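Local coordinates for protein P35 (Autographa californica nucleopolyhedrovirus, PDB 1P35) that inhibits host caspases, blocking the insect cell's apoptotic response to viral infection, and also suppresses the antiviral RNA interference response, at residues A[94-102]-A[158-168]. Residues are numbered along the deposited sequence; the frame is centred on the assembly and turned at random.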
loop_
_atom_site.group_PDB
_atom_site.type_symbol
_atom_site.label_atom_id
_atom_site.label_comp_id
_atom_site.label_asym_id
_atom_site.label_seq_id
_atom_site.Cartn_x
_atom_site.Cartn_y
_atom_site.Cartn_z
ATOM N N TYR A 94 1.199 3.824 -10.018
ATOM C CA TYR A 94 1.266 3.692 -11.443
ATOM C C TYR A 94 2.661 3.834 -12.021
ATOM O O TYR A 94 3.016 3.150 -12.965
ATOM C CB TYR A 94 0.321 4.708 -12.080
ATOM C CG TYR A 94 0.605 4.952 -13.536
ATOM C CD1 TYR A 94 1.538 5.903 -13.937
ATOM C CD2 TYR A 94 -0.003 4.174 -14.514
ATOM C CE1 TYR A 94 1.862 6.073 -15.288
ATOM C CE2 TYR A 94 0.310 4.332 -15.860
ATOM C CZ TYR A 94 1.240 5.275 -16.242
ATOM O OH TYR A 94 1.555 5.390 -17.576
ATOM N N PHE A 95 3.458 4.725 -11.464
ATOM C CA PHE A 95 4.782 4.913 -12.020
ATOM C C PHE A 95 5.744 3.856 -11.476
ATOM O O PHE A 95 5.841 3.669 -10.257
ATOM C CB PHE A 95 5.305 6.314 -11.693
ATOM C CG PHE A 95 4.421 7.446 -12.160
ATOM C CD1 PHE A 95 4.529 7.943 -13.460
ATOM C CD2 PHE A 95 3.588 8.120 -11.252
ATOM C CE1 PHE A 95 3.847 9.105 -13.860
ATOM C CE2 PHE A 95 2.894 9.291 -11.631
ATOM C CZ PHE A 95 3.032 9.783 -12.943
ATOM N N LYS A 96 6.450 3.157 -12.364
ATOM C CA LYS A 96 7.381 2.145 -11.879
ATOM C C LYS A 96 8.639 2.791 -11.301
ATOM O O LYS A 96 9.057 3.855 -11.741
ATOM C CB LYS A 96 7.814 1.180 -12.992
ATOM C CG LYS A 96 8.666 1.810 -14.103
ATOM C CD LYS A 96 9.216 0.733 -15.062
ATOM C CE LYS A 96 9.554 1.318 -16.445
ATOM N NZ LYS A 96 10.490 2.475 -16.409
ATOM N N ASP A 97 9.226 2.145 -10.305
ATOM C CA ASP A 97 10.469 2.644 -9.730
ATOM C C ASP A 97 11.610 2.733 -10.749
ATOM O O ASP A 97 11.769 1.839 -11.597
ATOM C CB ASP A 97 10.956 1.719 -8.605
ATOM C CG ASP A 97 9.960 1.587 -7.473
ATOM O OD1 ASP A 97 9.239 2.571 -7.180
ATOM O OD2 ASP A 97 9.919 0.498 -6.857
ATOM N N GLU A 98 12.407 3.805 -10.672
ATOM C CA GLU A 98 13.574 3.940 -11.546
ATOM C C GLU A 98 14.783 3.554 -10.669
ATOM O O GLU A 98 14.737 3.712 -9.455
ATOM C CB GLU A 98 13.744 5.366 -12.058
ATOM C CG GLU A 98 12.717 5.860 -13.045
ATOM C CD GLU A 98 12.898 5.262 -14.408
ATOM O OE1 GLU A 98 12.738 4.032 -14.545
ATOM O OE2 GLU A 98 13.212 6.023 -15.345
ATOM N N HIS A 99 15.850 3.041 -11.276
ATOM C CA HIS A 99 17.013 2.660 -10.506
ATOM C C HIS A 99 18.259 3.446 -10.841
ATOM O O HIS A 99 18.602 3.624 -12.014
ATOM C CB HIS A 99 17.289 1.170 -10.679
ATOM C CG HIS A 99 16.163 0.305 -10.211
ATOM N ND1 HIS A 99 14.980 0.178 -10.911
ATOM C CD2 HIS A 99 16.021 -0.445 -9.094
ATOM C CE1 HIS A 99 14.162 -0.620 -10.248
ATOM N NE2 HIS A 99 14.770 -1.012 -9.142
ATOM N N TYR A 100 18.913 3.973 -9.810
ATOM C CA TYR A 100 20.133 4.675 -10.066
ATOM C C TYR A 100 21.183 3.604 -10.412
ATOM O O TYR A 100 21.111 2.470 -9.933
ATOM C CB TYR A 100 20.654 5.418 -8.842
ATOM C CG TYR A 100 19.877 6.660 -8.396
ATOM C CD1 TYR A 100 18.781 6.569 -7.536
ATOM C CD2 TYR A 100 20.314 7.910 -8.757
ATOM C CE1 TYR A 100 18.160 7.714 -7.044
ATOM C CE2 TYR A 100 19.704 9.061 -8.272
ATOM C CZ TYR A 100 18.636 8.966 -7.418
ATOM O OH TYR A 100 18.063 10.130 -6.938
ATOM N N SER A 101 22.140 3.998 -11.245
ATOM C CA SER A 101 23.269 3.165 -11.621
ATOM C C SER A 101 24.347 3.480 -10.511
ATOM O O SER A 101 24.750 4.624 -10.327
ATOM C CB SER A 101 23.746 3.582 -13.035
ATOM O OG SER A 101 24.766 2.732 -13.494
ATOM N N VAL A 102 24.784 2.453 -9.790
ATOM C CA VAL A 102 25.744 2.583 -8.695
ATOM C C VAL A 102 27.189 2.117 -8.951
ATOM O O VAL A 102 27.434 1.001 -9.495
ATOM C CB VAL A 102 25.212 1.792 -7.438
ATOM C CG1 VAL A 102 26.161 1.864 -6.303
ATOM C CG2 VAL A 102 23.815 2.352 -7.036
ATOM N N PHE A 158 13.875 9.501 -17.176
ATOM C CA PHE A 158 12.958 9.047 -16.108
ATOM C C PHE A 158 11.614 9.771 -16.029
ATOM O O PHE A 158 11.480 10.938 -16.412
ATOM C CB PHE A 158 13.661 9.117 -14.729
ATOM C CG PHE A 158 13.825 10.524 -14.174
ATOM C CD1 PHE A 158 14.925 11.304 -14.507
ATOM C CD2 PHE A 158 12.863 11.067 -13.335
ATOM C CE1 PHE A 158 15.067 12.592 -14.018
ATOM C CE2 PHE A 158 13.003 12.381 -12.832
ATOM C CZ PHE A 158 14.095 13.132 -13.175
ATOM N N GLU A 159 10.609 9.080 -15.518
ATOM C CA GLU A 159 9.314 9.713 -15.395
ATOM C C GLU A 159 9.155 10.483 -14.066
ATOM O O GLU A 159 9.328 9.937 -12.962
ATOM C CB GLU A 159 8.214 8.666 -15.570
ATOM C CG GLU A 159 7.322 8.932 -16.774
ATOM C CD GLU A 159 6.581 10.273 -16.668
ATOM O OE1 GLU A 159 6.750 10.983 -15.640
ATOM O OE2 GLU A 159 5.825 10.618 -17.612
ATOM N N ASN A 160 8.848 11.766 -14.213
ATOM C CA ASN A 160 8.626 12.707 -13.117
ATOM C C ASN A 160 8.081 12.080 -11.819
ATOM O O ASN A 160 8.717 12.110 -10.762
ATOM C CB ASN A 160 7.642 13.772 -13.605
ATOM C CG ASN A 160 7.809 15.101 -12.889
ATOM O OD1 ASN A 160 8.884 15.710 -12.900
ATOM N ND2 ASN A 160 6.742 15.567 -12.279
ATOM N N GLY A 161 6.892 11.507 -11.904
ATOM C CA GLY A 161 6.299 10.920 -10.724
ATOM C C GLY A 161 6.866 9.639 -10.141
ATOM O O GLY A 161 6.284 9.117 -9.217
ATOM N N SER A 162 7.969 9.127 -10.668
ATOM C CA SER A 162 8.600 7.926 -10.135
ATOM C C SER A 162 9.451 8.093 -8.866
ATOM O O SER A 162 10.003 9.161 -8.635
ATOM C CB SER A 162 9.571 7.320 -11.183
ATOM O OG SER A 162 8.901 6.709 -12.253
ATOM N N ASN A 163 9.549 7.019 -8.069
ATOM C CA ASN A 163 10.498 6.983 -6.961
ATOM C C ASN A 163 11.783 6.530 -7.665
ATOM O O ASN A 163 11.715 5.657 -8.585
ATOM C CB ASN A 163 10.160 5.917 -5.919
ATOM C CG ASN A 163 9.031 6.345 -4.981
ATOM O OD1 ASN A 163 9.094 7.387 -4.344
ATOM N ND2 ASN A 163 8.011 5.523 -4.895
ATOM N N GLN A 164 12.928 7.117 -7.276
ATOM C CA GLN A 164 14.221 6.749 -7.849
ATOM C C GLN A 164 14.820 5.928 -6.732
ATOM O O GLN A 164 14.917 6.420 -5.618
ATOM C CB GLN A 164 15.097 7.954 -8.129
ATOM C CG GLN A 164 14.346 9.179 -8.632
ATOM C CD GLN A 164 13.482 8.881 -9.800
ATOM O OE1 GLN A 164 13.756 7.952 -10.568
ATOM N NE2 GLN A 164 12.432 9.679 -9.971
ATOM N N VAL A 165 15.236 4.688 -7.014
ATOM C CA VAL A 165 15.690 3.818 -5.942
ATOM C C VAL A 165 17.050 3.152 -6.166
ATOM O O VAL A 165 17.584 3.133 -7.285
ATOM C CB VAL A 165 14.593 2.741 -5.675
ATOM C CG1 VAL A 165 13.193 3.406 -5.663
ATOM C CG2 VAL A 165 14.577 1.686 -6.824
ATOM N N LEU A 166 17.644 2.671 -5.075
ATOM C CA LEU A 166 18.932 1.987 -5.163
ATOM C C LEU A 166 19.112 1.260 -3.867
ATOM O O LEU A 166 18.504 1.619 -2.873
ATOM C CB LEU A 166 20.104 2.946 -5.360
ATOM C CG LEU A 166 20.498 3.890 -4.197
ATOM C CD1 LEU A 166 21.535 3.250 -3.309
ATOM C CD2 LEU A 166 21.118 5.161 -4.743
ATOM N N SER A 167 19.914 0.203 -3.904
ATOM C CA SER A 167 20.245 -0.557 -2.723
ATOM C C SER A 167 21.520 -1.345 -3.014
ATOM O O SER A 167 21.745 -1.774 -4.127
ATOM C CB SER A 167 19.093 -1.486 -2.312
ATOM O OG SER A 167 18.640 -2.285 -3.393
ATOM N N PHE A 168 22.356 -1.533 -2.006
ATOM C CA PHE A 168 23.582 -2.248 -2.228
ATOM C C PHE A 168 24.160 -2.681 -0.877
ATOM O O PHE A 168 23.766 -2.144 0.177
ATOM C CB PHE A 168 24.563 -1.340 -3.025
ATOM C CG PHE A 168 24.967 -0.052 -2.275
ATOM C CD1 PHE A 168 25.718 -0.113 -1.100
ATOM C CD2 PHE A 168 24.520 1.195 -2.714
ATOM C CE1 PHE A 168 26.008 1.061 -0.356
ATOM C CE2 PHE A 168 24.796 2.363 -2.001
ATOM C CZ PHE A 168 25.543 2.289 -0.807
HETATM O O HOH W 1 7.857 4.639 -8.604
#
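E98 pairs with Q164, and H99 with V165, as parallel strand neighbours, the alpha carbons of the first pair 4.7 Å apart. Three backbone bonds set this register: E98 N to N163 O (2.9 Å, 171° at the hydrogen), V165 N to E98 O, and Y100 N to V165 O. Upstream, where regular pairing gives way to loop, S162 OG donates to K96 O at 2.9 Å, tilted from the carbonyl plane. A water extends the link, donating to F95 O and D97 OD1 and accepting from N163 N. At the loop end, G161 CA sits 3.9 Å from the centroid of the F95 ring, a CH-pi contact over its face, while Y94 CD1 lies over the opposite face. E98, bent at chi2, runs alongside Q164, whose OE1 comes 3.0 Å from E98 CB; E98 OE1 takes a weak salt bridge from K96 NZ (3.3 Å). With V165 CG1 beside the backbone N (chi1 -44°), CG2 falls between that N and the carbonyl carbon, over the H99 imidazole, 3.8 Å from its centroid. Y100 CE1 meets Q164 CB at 3.3 Å, ring and amide planes nearly perpendicular (85°), CD1 packs on L166 CD2, and the hydroxyl is hydrogen-bonded to N31 OD1 on strand 24-33, antiparallel partner of strand 164-170. Farther along, V102 touches L166 and F168. The contact thus passes from water bridge, hydroxyl bond and ring-on-glycine packing to apolar packing, its polar groups mostly satisfied, whereas buried Q164 OE1 has no modelled partner.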